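Local coordinates for protein WipB (Legionella pneumophila, PDB 5NNY) that dephosphorylates serine and threonine residues as a translocated effector that targets the host's lysosomal nutrient-sensing machinery, here represented by its phosphatase domain, at residues M264-N275 / E279-Y290. Sequence-based numbering, arbitrary orientation.
Sequences MMYRGYAGEHLN and EVVAATVWGREY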
loop_
_atom_site.group_PDB
_atom_site.type_symbol
_atom_site.label_atom_id
_atom_site.label_comp_id
_atom_site.label_asym_id
_atom_site.label_seq_id
_atom_site.Cartn_x
_atom_site.Cartn_y
_atom_site.Cartn_z
ATOM N N MET A 264 -1.173 -19.726 -3.797
ATOM C CA MET A 264 -2.337 -18.880 -4.072
ATOM C C MET A 264 -1.937 -17.645 -4.863
ATOM O O MET A 264 -2.692 -17.164 -5.712
ATOM C CB MET A 264 -3.012 -18.460 -2.770
ATOM C CG MET A 264 -3.570 -19.568 -1.929
ATOM S SD MET A 264 -4.109 -18.818 -0.392
ATOM C CE MET A 264 -4.344 -20.223 0.685
ATOM N N MET A 265 -0.756 -17.106 -4.587
ATOM C CA MET A 265 -0.354 -15.867 -5.248
ATOM C C MET A 265 0.126 -16.130 -6.672
ATOM O O MET A 265 -0.090 -15.305 -7.572
ATOM C CB MET A 265 0.729 -15.162 -4.409
ATOM C CG MET A 265 0.260 -14.874 -2.988
ATOM S SD MET A 265 -1.267 -13.905 -2.970
ATOM C CE MET A 265 -0.606 -12.241 -3.064
ATOM N N TYR A 266 0.771 -17.270 -6.912
ATOM C CA TYR A 266 1.113 -17.613 -8.292
ATOM C C TYR A 266 -0.153 -17.790 -9.126
ATOM O O TYR A 266 -0.256 -17.282 -10.248
ATOM C CB TYR A 266 1.942 -18.896 -8.352
ATOM C CG TYR A 266 3.385 -18.749 -7.908
ATOM C CD1 TYR A 266 4.312 -18.102 -8.726
ATOM C CD2 TYR A 266 3.829 -19.293 -6.703
ATOM C CE1 TYR A 266 5.636 -17.971 -8.344
ATOM C CE2 TYR A 266 5.177 -19.171 -6.310
ATOM C CZ TYR A 266 6.063 -18.503 -7.138
ATOM O OH TYR A 266 7.387 -18.364 -6.778
ATOM N N ARG A 267 -1.119 -18.530 -8.596
ATOM C CA ARG A 267 -2.357 -18.734 -9.341
ATOM C C ARG A 267 -3.143 -17.434 -9.434
ATOM O O ARG A 267 -3.821 -17.180 -10.436
ATOM C CB ARG A 267 -3.196 -19.834 -8.688
ATOM C CG ARG A 267 -2.631 -21.241 -8.927
ATOM C CD ARG A 267 -3.474 -22.311 -8.258
ATOM N NE ARG A 267 -3.285 -22.358 -6.812
ATOM C CZ ARG A 267 -4.217 -22.059 -5.910
ATOM N NH1 ARG A 267 -3.931 -22.151 -4.620
ATOM N NH2 ARG A 267 -5.429 -21.679 -6.290
ATOM N N GLY A 268 -3.058 -16.602 -8.394
ATOM C CA GLY A 268 -3.652 -15.278 -8.475
ATOM C C GLY A 268 -3.050 -14.465 -9.602
ATOM O O GLY A 268 -3.761 -13.908 -10.439
ATOM N N TYR A 269 -1.727 -14.407 -9.653
ATOM C CA TYR A 269 -1.081 -13.686 -10.740
ATOM C C TYR A 269 -1.506 -14.254 -12.089
ATOM O O TYR A 269 -1.780 -13.498 -13.031
ATOM C CB TYR A 269 0.448 -13.745 -10.600
ATOM C CG TYR A 269 1.123 -13.373 -11.886
ATOM C CD1 TYR A 269 1.098 -12.066 -12.338
ATOM C CD2 TYR A 269 1.758 -14.346 -12.679
ATOM C CE1 TYR A 269 1.691 -11.723 -13.539
ATOM C CE2 TYR A 269 2.343 -14.005 -13.880
ATOM C CZ TYR A 269 2.311 -12.696 -14.300
ATOM O OH TYR A 269 2.891 -12.328 -15.487
ATOM N N ALA A 270 -1.576 -15.585 -12.195
ATOM C CA ALA A 270 -1.857 -16.229 -13.473
ATOM C C ALA A 270 -3.278 -15.945 -13.953
ATOM O O ALA A 270 -3.592 -16.223 -15.114
ATOM C CB ALA A 270 -1.642 -17.741 -13.365
ATOM N N GLY A 271 -4.134 -15.426 -13.075
ATOM C CA GLY A 271 -5.483 -15.068 -13.445
ATOM C C GLY A 271 -6.540 -16.090 -13.108
ATOM O O GLY A 271 -7.698 -15.909 -13.510
ATOM N N GLU A 272 -6.192 -17.136 -12.365
ATOM C CA GLU A 272 -7.072 -18.260 -12.099
ATOM C C GLU A 272 -8.130 -17.908 -11.068
ATOM O O GLU A 272 -8.058 -16.881 -10.395
ATOM C CB GLU A 272 -6.272 -19.459 -11.596
ATOM C CG GLU A 272 -5.249 -19.916 -12.579
ATOM C CD GLU A 272 -4.478 -21.107 -12.098
ATOM O OE1 GLU A 272 -4.951 -21.805 -11.177
ATOM O OE2 GLU A 272 -3.389 -21.324 -12.650
ATOM N N HIS A 273 -9.125 -18.789 -10.969
ATOM C CA HIS A 273 -10.090 -18.776 -9.876
ATOM C C HIS A 273 -9.414 -19.091 -8.547
ATOM O O HIS A 273 -8.496 -19.910 -8.467
ATOM C CB HIS A 273 -11.190 -19.811 -10.108
ATOM C CG HIS A 273 -11.940 -19.630 -11.387
ATOM N ND1 HIS A 273 -12.792 -20.590 -11.887
ATOM C CD2 HIS A 273 -11.971 -18.601 -12.267
ATOM C CE1 HIS A 273 -13.312 -20.163 -13.023
ATOM N NE2 HIS A 273 -12.829 -18.961 -13.277
ATOM N N LEU A 274 -9.904 -18.455 -7.483
ATOM C CA LEU A 274 -9.453 -18.731 -6.122
ATOM C C LEU A 274 -10.694 -18.992 -5.267
ATOM O O LEU A 274 -11.051 -18.188 -4.406
ATOM C CB LEU A 274 -8.621 -17.574 -5.575
ATOM C CG LEU A 274 -7.366 -17.303 -6.403
ATOM C CD1 LEU A 274 -6.689 -16.028 -5.937
ATOM C CD2 LEU A 274 -6.395 -18.491 -6.326
ATOM N N ASN A 275 -11.344 -20.136 -5.515
ATOM C CA ASN A 275 -12.677 -20.385 -4.969
ATOM C C ASN A 275 -12.677 -20.981 -3.565
ATOM O O ASN A 275 -13.725 -20.961 -2.911
ATOM C CB ASN A 275 -13.463 -21.313 -5.907
ATOM C CG ASN A 275 -13.963 -20.599 -7.145
ATOM O OD1 ASN A 275 -14.350 -19.442 -7.089
ATOM N ND2 ASN A 275 -13.950 -21.288 -8.272
ATOM N N GLU A 279 -8.484 -19.148 0.477
ATOM C CA GLU A 279 -7.843 -18.316 -0.531
ATOM C C GLU A 279 -8.467 -16.930 -0.636
ATOM O O GLU A 279 -8.111 -16.170 -1.547
ATOM C CB GLU A 279 -7.917 -19.006 -1.899
ATOM C CG GLU A 279 -7.355 -20.426 -1.907
ATOM C CD GLU A 279 -7.477 -21.127 -3.268
ATOM O OE1 GLU A 279 -6.452 -21.640 -3.763
ATOM O OE2 GLU A 279 -8.590 -21.157 -3.839
ATOM N N VAL A 280 -9.392 -16.586 0.259
ATOM C CA VAL A 280 -10.236 -15.407 0.031
ATOM C C VAL A 280 -9.420 -14.114 0.118
ATOM O O VAL A 280 -9.706 -13.135 -0.581
ATOM C CB VAL A 280 -11.433 -15.397 1.001
ATOM C CG1 VAL A 280 -10.994 -15.135 2.443
ATOM C CG2 VAL A 280 -12.465 -14.363 0.543
ATOM N N VAL A 281 -8.360 -14.093 0.933
ATOM C CA VAL A 281 -7.509 -12.902 0.947
ATOM C C VAL A 281 -6.770 -12.777 -0.384
ATOM O O VAL A 281 -6.732 -11.707 -0.992
ATOM C CB VAL A 281 -6.536 -12.927 2.147
ATOM C CG1 VAL A 281 -5.553 -11.757 2.071
ATOM C CG2 VAL A 281 -7.296 -12.838 3.467
ATOM N N ALA A 282 -6.205 -13.883 -0.881
ATOM C CA ALA A 282 -5.592 -13.842 -2.206
ATOM C C ALA A 282 -6.615 -13.432 -3.266
ATOM O O ALA A 282 -6.335 -12.582 -4.121
ATOM C CB ALA A 282 -4.966 -15.204 -2.541
ATOM N N ALA A 283 -7.814 -14.010 -3.208
ATOM C CA ALA A 283 -8.859 -13.669 -4.175
ATOM C C ALA A 283 -9.206 -12.181 -4.117
ATOM O O ALA A 283 -9.419 -11.539 -5.147
ATOM C CB ALA A 283 -10.092 -14.529 -3.907
ATOM N N THR A 284 -9.191 -11.598 -2.923
ATOM C CA THR A 284 -9.539 -10.181 -2.793
ATOM C C THR A 284 -8.434 -9.277 -3.344
ATOM O O THR A 284 -8.702 -8.352 -4.119
ATOM C CB THR A 284 -9.843 -9.856 -1.325
ATOM O OG1 THR A 284 -10.993 -10.591 -0.905
ATOM C CG2 THR A 284 -10.124 -8.362 -1.137
ATOM N N VAL A 285 -7.180 -9.514 -2.964
ATOM C CA VAL A 285 -6.125 -8.615 -3.429
ATOM C C VAL A 285 -5.887 -8.779 -4.927
ATOM O O VAL A 285 -5.458 -7.833 -5.594
ATOM C CB VAL A 285 -4.813 -8.794 -2.626
ATOM C CG1 VAL A 285 -5.030 -8.420 -1.158
ATOM C CG2 VAL A 285 -4.248 -10.212 -2.767
ATOM N N TRP A 286 -6.128 -9.980 -5.483
ATOM C CA TRP A 286 -5.940 -10.148 -6.926
ATOM C C TRP A 286 -7.216 -9.895 -7.728
ATOM O O TRP A 286 -7.147 -9.803 -8.958
ATOM C CB TRP A 286 -5.390 -11.555 -7.254
ATOM C CG TRP A 286 -3.889 -11.726 -6.927
ATOM C CD1 TRP A 286 -3.350 -12.338 -5.835
ATOM C CD2 TRP A 286 -2.782 -11.250 -7.711
ATOM N NE1 TRP A 286 -1.967 -12.275 -5.889
ATOM C CE2 TRP A 286 -1.599 -11.607 -7.030
ATOM C CE3 TRP A 286 -2.678 -10.559 -8.924
ATOM C CZ2 TRP A 286 -0.340 -11.306 -7.524
ATOM C CZ3 TRP A 286 -1.436 -10.239 -9.396
ATOM C CH2 TRP A 286 -0.279 -10.621 -8.709
ATOM N N GLY A 287 -8.362 -9.755 -7.072
ATOM C CA GLY A 287 -9.597 -9.491 -7.806
ATOM C C GLY A 287 -10.078 -10.678 -8.611
ATOM O O GLY A 287 -10.652 -10.502 -9.697
ATOM N N ARG A 288 -9.861 -11.893 -8.104
ATOM C CA ARG A 288 -10.183 -13.127 -8.817
ATOM C C ARG A 288 -11.489 -13.736 -8.326
ATOM O O ARG A 288 -11.984 -13.411 -7.245
ATOM C CB ARG A 288 -9.066 -14.166 -8.656
ATOM C CG ARG A 288 -7.694 -13.664 -9.044
ATOM C CD ARG A 288 -7.711 -13.114 -10.468
ATOM N NE ARG A 288 -6.362 -12.740 -10.884
ATOM C CZ ARG A 288 -6.085 -11.897 -11.868
ATOM N NH1 ARG A 288 -7.068 -11.330 -12.551
ATOM N NH2 ARG A 288 -4.822 -11.619 -12.170
ATOM N N GLU A 289 -12.004 -14.681 -9.110
ATOM C CA GLU A 289 -13.296 -15.285 -8.819
ATOM C C GLU A 289 -13.300 -15.980 -7.466
ATOM O O GLU A 289 -12.421 -16.785 -7.158
ATOM C CB GLU A 289 -13.684 -16.281 -9.919
ATOM C CG GLU A 289 -15.032 -16.972 -9.651
ATOM C CD GLU A 289 -15.699 -17.543 -10.914
ATOM O OE1 GLU A 289 -16.927 -17.763 -10.882
ATOM O OE2 GLU A 289 -15.012 -17.760 -11.934
ATOM N N TYR A 290 -14.313 -15.673 -6.659
ATOM C CA TYR A 290 -14.515 -16.314 -5.367
ATOM C C TYR A 290 -15.983 -16.749 -5.319
ATOM O O TYR A 290 -16.826 -16.121 -4.679
ATOM C CB TYR A 290 -14.132 -15.372 -4.196
ATOM C CG TYR A 290 -14.264 -16.033 -2.848
ATOM C CD1 TYR A 290 -13.313 -16.945 -2.417
ATOM C CD2 TYR A 290 -15.360 -15.789 -2.029
ATOM C CE1 TYR A 290 -13.440 -17.580 -1.208
ATOM C CE2 TYR A 290 -15.491 -16.421 -0.819
ATOM C CZ TYR A 290 -14.526 -17.307 -0.410
ATOM O OH TYR A 290 -14.656 -17.931 0.804
HETATM O O HOH W 1 -10.407 -15.478 -11.582
#
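Trp286 lays one face of its indole on the backbone of helix 262-270: Gly268 CA sits 4.0 Å from the centroid of the five-membered ring in a CH-pi contact, and Tyr269 CB lies off-centre over the six-membered ring. A bend at chi2 (-56°) brings Met265 SD to the indole edge, a Met-aromatic contact in which Trp286 NE1 also makes a weak hydrogen bond to SD (3.4 Å). Leu274 CD1 packs against Ala282 CB, and its CB against Ala283 CB. Among charged groups, Arg267 NH1 and NH2 grip Glu279 OE1 end-on in a salt bridge, both at 2.7 Å, their planes 28° apart, nearly coplanar; Arg267 NH1 also forms a salt bridge with Asp263. Arg288 holds Gly268 O side-on, through NE (2.9 Å) and NH2 (3.1 Å), at the Schellman end of that helix, with Gly271 CA over one guanidinium face. Between the segments that follow the two helices, Leu274 N donates to Glu289 O (3.0 Å), and a water accepts from Glu289 N and donates weakly to Glu272 O. Helices 262-270 and 280-286 pack side by side at -31° within the phosphoesterase-fold domain, with helix 214-224 against Val280 and Thr284, and helices 128-138 and 150-153 against Met265.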